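Local coordinates for protein putative TetR-family transcriptional regulator (Bordetella parapertussis 12822, PDB 3CCY) that probably binds DNA at regulatory sites and controls transcription, as members of the TetR family of helix-turn-helix repressors generally do, at residues Ala24-Phe27 and Ala28-Tyr32; Glu59-Leu62 and Arg63-Thr67; Val110-Leu113 and Thr114-Ala118. All coordinates share one frame; numbering follows the deposited sequence. Where two conformers were deposited one is given.

Contact 1. Residues Ala24-Phe27 and Ala28-Tyr32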
ATOM      1  N   ALA A  24      -3.230 -10.452 -16.258  1.00 33.98           N
ATOM      2  CA  ALA A  24      -2.782 -10.172 -14.890  1.00 33.98           C
ATOM      3  C   ALA A  24      -1.408  -9.515 -14.911  1.00 34.05           C
ATOM      4  O   ALA A  24      -1.195  -8.499 -14.255  1.00 34.30           O
ATOM      5  CB  ALA A  24      -2.765 -11.445 -14.067  1.00 33.27           C
ATOM      6  N   ALA A  25      -0.485 -10.073 -15.692  1.00 34.66           N
ATOM      7  CA  ALA A  25       0.855  -9.497 -15.793  1.00 35.94           C
ATOM      8  C   ALA A  25       0.849  -8.038 -16.290  1.00 36.56           C
ATOM      9  O   ALA A  25       1.524  -7.181 -15.724  1.00 37.08           O
ATOM     10  CB  ALA A  25       1.761 -10.372 -16.650  1.00 35.70           C
HETATM   11  N   MSE A  26       0.064  -7.743 -17.318  1.00 37.24           N
HETATM   12  CA  MSE A  26       0.010  -6.373 -17.828  1.00 38.13           C
HETATM   13  C   MSE A  26      -0.686  -5.381 -16.897  1.00 38.95           C
HETATM   14  O   MSE A  26      -0.180  -4.273 -16.687  1.00 39.13           O
HETATM   15  CB  MSE A  26      -0.599  -6.343 -19.218  1.00 38.04           C
HETATM   16  CG  MSE A  26       0.423  -6.689 -20.285  1.00 38.12           C
HETATM   17 SE   MSE A  26      -0.290  -6.680 -22.069  0.50 38.46          SE
HETATM   18  CE  MSE A  26      -1.323  -8.332 -21.963  1.00 38.20           C
ATOM     19  N   PHE A  27      -1.829  -5.781 -16.333  1.00 39.65           N
ATOM     20  CA  PHE A  27      -2.559  -4.948 -15.373  1.00 40.72           C
ATOM     21  C   PHE A  27      -1.684  -4.574 -14.172  1.00 42.08           C
ATOM     22  O   PHE A  27      -1.893  -3.525 -13.544  1.00 42.30           O
ATOM     23  CB  PHE A  27      -3.814  -5.663 -14.850  1.00 40.37           C
ATOM     24  CG  PHE A  27      -4.896  -5.904 -15.887  1.00 39.53           C
ATOM     25  CD1 PHE A  27      -4.898  -5.250 -17.113  1.00 38.93           C
ATOM     26  CD2 PHE A  27      -5.949  -6.763 -15.590  1.00 39.45           C
ATOM     27  CE1 PHE A  27      -5.911  -5.479 -18.043  1.00 39.13           C
ATOM     28  CE2 PHE A  27      -6.966  -6.997 -16.507  1.00 37.47           C
ATOM     29  CZ  PHE A  27      -6.945  -6.351 -17.740  1.00 39.45           C
ATOM     30  N   ALA A  28      -0.741  -5.460 -13.836  1.00 43.41           N
ATOM     31  CA  ALA A  28       0.157  -5.277 -12.685  1.00 44.90           C
ATOM     32  C   ALA A  28       1.423  -4.452 -12.983  1.00 46.22           C
ATOM     33  O   ALA A  28       1.963  -3.837 -12.064  1.00 47.19           O
ATOM     34  CB  ALA A  28       0.520  -6.632 -12.043  1.00 44.11           C
ATOM     35  N   ARG A  29       1.898  -4.434 -14.237  1.00 47.51           N
ATOM     36  CA  ARG A  29       2.976  -3.499 -14.626  1.00 48.78           C
ATOM     37  C   ARG A  29       2.397  -2.108 -14.919  1.00 48.88           C
ATOM     38  O   ARG A  29       2.493  -1.215 -14.074  1.00 49.12           O
ATOM     39  CB  ARG A  29       3.802  -3.972 -15.837  1.00 49.45           C
ATOM     40  CG  ARG A  29       4.152  -5.449 -15.920  1.00 51.89           C
ATOM     41  CD  ARG A  29       5.060  -5.920 -14.786  1.00 56.03           C
ATOM     42  NE  ARG A  29       5.198  -7.379 -14.800  1.00 58.89           N
ATOM     43  CZ  ARG A  29       4.342  -8.224 -14.224  1.00 59.90           C
ATOM     44  NH1 ARG A  29       3.282  -7.764 -13.568  1.00 60.20           N
ATOM     45  NH2 ARG A  29       4.552  -9.537 -14.295  1.00 60.69           N
ATOM     46  N   GLN A  30       1.787  -1.936 -16.101  1.00 48.81           N
ATOM     47  CA  GLN A  30       1.265  -0.627 -16.546  1.00 48.72           C
ATOM     48  C   GLN A  30      -0.112  -0.247 -16.005  1.00 48.75           C
ATOM     49  O   GLN A  30      -0.470   0.938 -16.010  1.00 48.82           O
ATOM     50  CB  GLN A  30       1.265  -0.491 -18.076  1.00 48.82           C
ATOM     51  CG  GLN A  30       0.529  -1.579 -18.836  1.00 49.23           C
ATOM     52  CD  GLN A  30       1.479  -2.587 -19.468  1.00 51.05           C
ATOM     53  OE1 GLN A  30       2.392  -3.106 -18.811  1.00 52.22           O
ATOM     54  NE2 GLN A  30       1.272  -2.867 -20.752  1.00 50.46           N
ATOM     55  N   GLY A  31      -0.881  -1.238 -15.554  1.00 48.56           N
ATOM     56  CA  GLY A  31      -2.209  -0.986 -14.993  1.00 48.13           C
ATOM     57  C   GLY A  31      -3.357  -1.307 -15.933  1.00 47.97           C
ATOM     58  O   GLY A  31      -3.153  -1.662 -17.101  1.00 47.65           O
ATOM     59  N   TYR A  32      -4.570  -1.152 -15.415  1.00 48.01           N
ATOM     60  CA  TYR A  32      -5.780  -1.523 -16.142  1.00 48.20           C
ATOM     61  C   TYR A  32      -6.108  -0.602 -17.324  1.00 48.24           C
ATOM     62  O   TYR A  32      -6.228  -1.076 -18.455  1.00 48.19           O
ATOM     63  CB  TYR A  32      -6.970  -1.639 -15.178  1.00 48.39           C
ATOM     64  CG  TYR A  32      -8.258  -2.081 -15.838  1.00 48.73           C
ATOM     65  CD1 TYR A  32      -8.566  -3.437 -15.980  1.00 48.58           C
ATOM     66  CD2 TYR A  32      -9.169  -1.143 -16.327  1.00 48.98           C
ATOM     67  CE1 TYR A  32      -9.749  -3.845 -16.586  1.00 48.49           C
ATOM     68  CE2 TYR A  32     -10.350  -1.542 -16.936  1.00 48.84           C
ATOM     69  CZ  TYR A  32     -10.636  -2.891 -17.063  1.00 48.55           C
ATOM     70  OH  TYR A  32     -11.810  -3.276 -17.670  1.00 48.60           O
TER
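The F27 ring is overlapped on one face by CD1 of Y32, which sits 3.7 Å above the ring plane, not over the ring centre but near its CZ end; its closest approach is 3.8 Å to F27 CZ. The two side chains run abreast, but their planes meet at 53°, an oblique aromatic pair. Large apolar rings suit this place because they offer broad surfaces to several neighbours at once, F27 to V111 and M65 and Y32 to L62. What brings residues five apart together is the end of helix 15-29, the helix that precedes the helix-turn-helix segment of the TetR fold. G31 leaves helical geometry with a positive phi of 102°, accessible to a residue without a side chain, and its CA approaches F27 O at 2.9 Å as a CA-H...O contact. Toward the C-terminal end the bonding thins: A28 N donates to A24 O and R29 N to A25 O, both at 3.1 Å, but M26 O receives only weak bonds from R29 N, Q30 N and G31 N. R29, its chain bent at chi2 (-64°), folds its guanidinium back over A25, whose O lies over one face; NH1 makes its salt bridge to D107, on helix 87-115.

Contact 2. Residues Glu59-Leu62 and Arg63-Thr67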
ATOM      1  N   GLU A  59     -13.447  -5.751 -18.582  1.00 40.23           N
ATOM      2  CA  GLU A  59     -13.928  -5.817 -17.192  1.00 39.45           C
ATOM      3  C   GLU A  59     -14.206  -7.247 -16.753  1.00 38.06           C
ATOM      4  O   GLU A  59     -13.983  -7.586 -15.591  1.00 37.83           O
ATOM      5  CB  GLU A  59     -15.192  -4.973 -16.997  1.00 39.75           C
ATOM      6  CG  GLU A  59     -15.020  -3.497 -17.317  1.00 40.53           C
ATOM      7  CD  GLU A  59     -16.287  -2.689 -17.081  1.00 41.22           C
ATOM      8  OE1 GLU A  59     -17.339  -3.011 -17.688  1.00 43.07           O
ATOM      9  OE2 GLU A  59     -16.223  -1.716 -16.294  1.00 44.26           O
ATOM     10  N   ALA A  60     -14.691  -8.071 -17.682  1.00 36.47           N
ATOM     11  CA  ALA A  60     -14.958  -9.487 -17.429  1.00 35.38           C
ATOM     12  C   ALA A  60     -13.666 -10.248 -17.114  1.00 34.94           C
ATOM     13  O   ALA A  60     -13.632 -11.071 -16.192  1.00 34.80           O
ATOM     14  CB  ALA A  60     -15.682 -10.120 -18.623  1.00 35.17           C
ATOM     15  N   VAL A  61     -12.607  -9.965 -17.877  1.00 33.96           N
ATOM     16  CA  VAL A  61     -11.275 -10.514 -17.601  1.00 32.47           C
ATOM     17  C   VAL A  61     -10.830 -10.127 -16.193  1.00 31.96           C
ATOM     18  O   VAL A  61     -10.420 -10.982 -15.427  1.00 31.20           O
ATOM     19  CB  VAL A  61     -10.228 -10.064 -18.650  1.00 32.41           C
ATOM     20  CG1 VAL A  61      -8.859 -10.657 -18.337  1.00 32.07           C
ATOM     21  CG2 VAL A  61     -10.670 -10.474 -20.055  1.00 31.84           C
ATOM     22  N   LEU A  62     -10.952  -8.844 -15.856  1.00 31.57           N
ATOM     23  CA  LEU A  62     -10.600  -8.364 -14.529  1.00 31.57           C
ATOM     24  C   LEU A  62     -11.473  -8.966 -13.425  1.00 32.25           C
ATOM     25  O   LEU A  62     -10.954  -9.416 -12.403  1.00 31.44           O
ATOM     26  CB  LEU A  62     -10.625  -6.823 -14.458  1.00 31.39           C
ATOM     27  CG  LEU A  62     -10.298  -6.147 -13.114  1.00 31.29           C
ATOM     28  CD1 LEU A  62      -8.886  -6.454 -12.623  1.00 31.23           C
ATOM     29  CD2 LEU A  62     -10.489  -4.653 -13.155  1.00 30.97           C
ATOM     30  N   ARG A  63     -12.786  -8.967 -13.626  1.00 32.82           N
ATOM     31  CA  ARG A  63     -13.714  -9.431 -12.603  1.00 34.52           C
ATOM     32  C   ARG A  63     -13.432 -10.894 -12.274  1.00 34.33           C
ATOM     33  O   ARG A  63     -13.362 -11.259 -11.102  1.00 34.40           O
ATOM     34  CB  ARG A  63     -15.177  -9.212 -13.028  1.00 34.28           C
ATOM     35  CG  ARG A  63     -16.219  -9.654 -11.985  1.00 35.68           C
ATOM     36  CD  ARG A  63     -17.651  -9.585 -12.517  1.00 36.46           C
ATOM     37  NE  ARG A  63     -17.880 -10.445 -13.683  1.00 41.85           N
ATOM     38  CZ  ARG A  63     -18.199 -10.016 -14.910  1.00 43.07           C
ATOM     39  NH1 ARG A  63     -18.391 -10.895 -15.887  1.00 43.52           N
ATOM     40  NH2 ARG A  63     -18.330  -8.718 -15.175  1.00 43.95           N
ATOM     41  N   ASP A  64     -13.232 -11.704 -13.312  1.00 34.33           N
ATOM     42  CA  ASP A  64     -12.916 -13.124 -13.142  1.00 34.91           C
ATOM     43  C   ASP A  64     -11.612 -13.383 -12.372  1.00 34.08           C
ATOM     44  O   ASP A  64     -11.611 -14.149 -11.396  1.00 34.60           O
ATOM     45  CB  ASP A  64     -12.944 -13.843 -14.502  1.00 35.57           C
ATOM     46  CG  ASP A  64     -12.595 -15.321 -14.403  1.00 38.52           C
ATOM     47  OD1 ASP A  64     -13.510 -16.153 -14.563  1.00 42.74           O
ATOM     48  OD2 ASP A  64     -11.405 -15.656 -14.182  1.00 42.65           O
HETATM   49  N   MSE A  65     -10.511 -12.736 -12.748  1.00 33.32           N
HETATM   50  CA  MSE A  65      -9.246 -12.989 -12.026  1.00 31.59           C
HETATM   51  C   MSE A  65      -9.270 -12.515 -10.571  1.00 32.37           C
HETATM   52  O   MSE A  65      -8.602 -13.094  -9.711  1.00 32.15           O
HETATM   53  CB  MSE A  65      -8.034 -12.386 -12.747  1.00 32.10           C
HETATM   54  CG  MSE A  65      -7.794 -10.936 -12.434  1.00 30.36           C
HETATM   55 SE   MSE A  65      -6.257 -10.147 -13.298  0.70 29.57          SE
HETATM   56  CE  MSE A  65      -6.594 -10.602 -15.134  1.00 27.16           C
ATOM     57  N   LEU A  66     -10.012 -11.449 -10.306  1.00 31.37           N
ATOM     58  CA  LEU A  66     -10.156 -10.958  -8.957  1.00 31.96           C
ATOM     59  C   LEU A  66     -11.028 -11.900  -8.135  1.00 31.17           C
ATOM     60  O   LEU A  66     -10.747 -12.170  -6.980  1.00 29.52           O
ATOM     61  CB  LEU A  66     -10.735  -9.547  -8.974  1.00 32.03           C
ATOM     62  CG  LEU A  66      -9.786  -8.472  -9.528  1.00 34.58           C
ATOM     63  CD1 LEU A  66     -10.260  -7.078  -9.145  1.00 35.04           C
ATOM     64  CD2 LEU A  66      -8.353  -8.696  -9.032  1.00 36.29           C
ATOM     65  N   THR A  67     -12.078 -12.406  -8.759  1.00 31.61           N
ATOM     66  CA  THR A  67     -13.024 -13.280  -8.069  1.00 33.44           C
ATOM     67  C   THR A  67     -12.370 -14.608  -7.684  1.00 33.07           C
ATOM     68  O   THR A  67     -12.477 -15.060  -6.536  1.00 33.38           O
ATOM     69  CB  THR A  67     -14.288 -13.512  -8.922  1.00 32.88           C
ATOM     70  OG1 THR A  67     -14.959 -12.260  -9.113  1.00 34.02           O
ATOM     71  CG2 THR A  67     -15.242 -14.470  -8.248  1.00 35.32           C
TER
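The guanidinium of R63 lies with one face over A60, whose CA stands 3.8 Å above the plane, away from the group's centre, while NH1 approaches A60 CB at 3.9 Å. The arginine starts off extended and bends at chi3 (60°), which turns the flat group back along its own helix; NH2 is hydrogen-bonded to Q123 OE1. Small A60 allows so close a cover. The carboxylate of E59 remains apart, its OE1 6.3 Å from R63 NH2, too far for a salt bridge, so any attraction is probably weak. On the buried side, L62 and L66 pass at a slant, their CD1 atoms 3.8 Å apart, and CE of selenomethionine M65 meets V61 CG1 at 3.9 Å. M65 chi1 of 84° places CG on the side flanked by both backbone neighbours, and a further bend at chi3 brings CE back to the valine. T67 OG1 donates a hydrogen bond to R63 O at 2.7 Å from above the carbonyl plane, on the face opposite T67 N. M65 packs against helix 15-29 and L66 against helix 87-115, placing this stretch on the helix that, as in other TetR-family proteins, follows the helix-turn-helix and leads into the C-terminal domain.

Contact 3. Residues Val110-Leu113 and Thr114-Ala118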
ATOM      1  N   VAL A 110      -1.107  -8.323  -6.693  1.00 42.02           N
ATOM      2  CA  VAL A 110      -0.991  -6.892  -6.984  1.00 41.15           C
ATOM      3  C   VAL A 110      -2.310  -6.350  -7.569  1.00 41.89           C
ATOM      4  O   VAL A 110      -2.816  -5.318  -7.107  1.00 41.32           O
ATOM      5  CB  VAL A 110       0.207  -6.574  -7.933  1.00 40.81           C
ATOM      6  CG1 VAL A 110       0.222  -5.090  -8.334  1.00 39.90           C
ATOM      7  CG2 VAL A 110       1.525  -6.971  -7.295  1.00 39.48           C
ATOM      8  N   VAL A 111      -2.878  -7.066  -8.550  1.00 41.64           N
ATOM      9  CA  VAL A 111      -4.138  -6.637  -9.198  1.00 42.01           C
ATOM     10  C   VAL A 111      -5.312  -6.526  -8.177  1.00 42.71           C
ATOM     11  O   VAL A 111      -6.112  -5.581  -8.266  1.00 41.74           O
ATOM     12  CB  VAL A 111      -4.484  -7.498 -10.472  1.00 41.90           C
ATOM     13  CG1 VAL A 111      -5.850  -7.149 -11.024  1.00 42.14           C
ATOM     14  CG2 VAL A 111      -3.461  -7.274 -11.584  1.00 40.95           C
HETATM   15  N   MSE A 112      -5.399  -7.469  -7.228  1.00 43.40           N
HETATM   16  CA  MSE A 112      -6.380  -7.367  -6.151  0.50 45.62           C
HETATM   17  C   MSE A 112      -6.153  -6.064  -5.373  1.00 46.10           C
HETATM   18  O   MSE A 112      -7.048  -5.208  -5.318  1.00 46.48           O
HETATM   19  CB  MSE A 112      -6.320  -8.585  -5.215  0.50 45.88           C
HETATM   20  CG  MSE A 112      -7.502  -8.716  -4.224  0.50 47.82           C
HETATM   21 SE   MSE A 112      -9.290  -8.910  -5.046  0.50 55.44          SE
HETATM   22  CE  MSE A 112      -9.802  -7.023  -5.131  0.50 51.33           C
ATOM     23  N   LEU A 113      -4.941  -5.901  -4.832  1.00 47.63           N
ATOM     24  CA  LEU A 113      -4.536  -4.731  -4.031  1.00 49.30           C
ATOM     25  C   LEU A 113      -4.572  -3.399  -4.765  1.00 50.14           C
ATOM     26  O   LEU A 113      -4.398  -2.363  -4.139  1.00 51.67           O
ATOM     27  CB  LEU A 113      -3.133  -4.951  -3.434  1.00 48.66           C
ATOM     28  CG  LEU A 113      -2.979  -6.199  -2.545  1.00 50.21           C
ATOM     29  CD1 LEU A 113      -1.568  -6.383  -2.011  1.00 50.19           C
ATOM     30  CD2 LEU A 113      -4.006  -6.211  -1.377  1.00 53.05           C
ATOM     31  N   THR A 114      -4.820  -3.406  -6.073  1.00 51.32           N
ATOM     32  CA  THR A 114      -4.553  -2.218  -6.902  1.00 52.06           C
ATOM     33  C   THR A 114      -5.647  -1.819  -7.901  1.00 52.65           C
ATOM     34  O   THR A 114      -5.751  -0.643  -8.260  1.00 52.57           O
ATOM     35  CB  THR A 114      -3.179  -2.382  -7.646  1.00 52.34           C
ATOM     36  OG1 THR A 114      -2.115  -1.906  -6.808  1.00 52.53           O
ATOM     37  CG2 THR A 114      -3.140  -1.650  -9.000  1.00 52.97           C
ATOM     38  N   CYS A 115      -6.446  -2.787  -8.356  1.00 53.42           N
ATOM     39  CA  CYS A 115      -7.292  -2.586  -9.552  1.00 54.09           C
ATOM     40  C   CYS A 115      -8.804  -2.662  -9.338  1.00 54.23           C
ATOM     41  O   CYS A 115      -9.574  -2.516 -10.289  1.00 53.98           O
ATOM     42  CB  CYS A 115      -6.895  -3.574 -10.646  1.00 54.34           C
ATOM     43  SG  CYS A 115      -5.462  -3.102 -11.613  1.00 55.91           S
ATOM     44  N   LEU A 116      -9.223  -2.900  -8.099  1.00 54.82           N
ATOM     45  CA  LEU A 116     -10.637  -3.041  -7.773  1.00 55.82           C
ATOM     46  C   LEU A 116     -11.547  -1.908  -8.298  1.00 56.31           C
ATOM     47  O   LEU A 116     -12.697  -2.160  -8.660  1.00 56.24           O
ATOM     48  CB  LEU A 116     -10.805  -3.235  -6.260  1.00 55.75           C
ATOM     49  CG  LEU A 116     -12.175  -3.674  -5.745  1.00 56.20           C
ATOM     50  CD1 LEU A 116     -12.665  -4.925  -6.457  1.00 56.73           C
ATOM     51  CD2 LEU A 116     -12.117  -3.909  -4.259  1.00 56.38           C
ATOM     52  N   ASP A 117     -11.032  -0.677  -8.361  1.00 56.95           N
ATOM     53  CA  ASP A 117     -11.853   0.475  -8.773  1.00 57.68           C
ATOM     54  C   ASP A 117     -12.214   0.478 -10.257  1.00 57.88           C
ATOM     55  O   ASP A 117     -13.218   1.079 -10.657  1.00 58.11           O
ATOM     56  CB  ASP A 117     -11.220   1.817  -8.359  1.00 57.94           C
ATOM     57  CG  ASP A 117      -9.784   1.973  -8.839  1.00 58.76           C
ATOM     58  OD1 ASP A 117      -8.948   1.082  -8.539  1.00 58.67           O
ATOM     59  OD2 ASP A 117      -9.486   3.004  -9.490  1.00 58.39           O
ATOM     60  N   ALA A 118     -11.405  -0.204 -11.066  1.00 57.88           N
ATOM     61  CA  ALA A 118     -11.635  -0.272 -12.509  1.00 57.77           C
ATOM     62  C   ALA A 118     -12.968  -0.938 -12.859  1.00 57.68           C
ATOM     63  O   ALA A 118     -13.447  -0.830 -13.985  1.00 57.58           O
ATOM     64  CB  ALA A 118     -10.482  -0.983 -13.190  1.00 57.85           C
TER
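At the C-terminal end of helix 87-115, regular helical bonding weakens and gives way to a 3-10 turn at 116-118. One carbonyl carries much of the change: V111 O accepts from C115 N at 2.8 Å, with a bent N-H...O angle of 138°, and also, weakly, from T114 N at 3.3 Å. T114 CB comes as near as 3.0 Å to V110 O; the T114 N-H is poorly directed at that oxygen. C115 is small enough to fold against V111, whose CG1 stands 3.7 Å from C115 CB. V111 CG1 lies anti to the backbone N (chi1 173°), and this branched side chain also packs on L62, L66 and M65. On another face of the helix, selenomethionine M112 runs beside L116, CE to CD1 3.8 Å, but M112 has two conformers, so the touch is doubtful. L116, a branched apolar residue, in turn meets L127 and I128 of helix 122-145. A118 N then bonds to C115 O at 3.0 Å, and D117 O receives a hydrogen bond from R124 NH1. V111 faces F27 and A28 of helix 15-29 and L116 faces helix 122-145, at a helix end within the all-helical C-terminal domain of the TetR fold.

In the fold
Each contact is local and closes no long loop: along the chain they come in series, neither nesting nor crossing. Contact 1 ends helix 15-29; the chain then passes through the predicted helix-turn-helix at residues 36-55 before contact 2 near the start of helix 58-81, and contact 3 ends the next helix, 87-115. Despite this separation all three meet. Contacts 1 and 2 have centres about 13 Å apart, and each lies about 10 Å, centre to centre, from contact 3. V111 is the shared piece: its CG2 is 3.7 Å from F27 CB and its CG1 3.5 Å from L62 CD1. A118 CB lies 3.4 Å from Y32 CD2, joining the DNA-binding and C-terminal family regions.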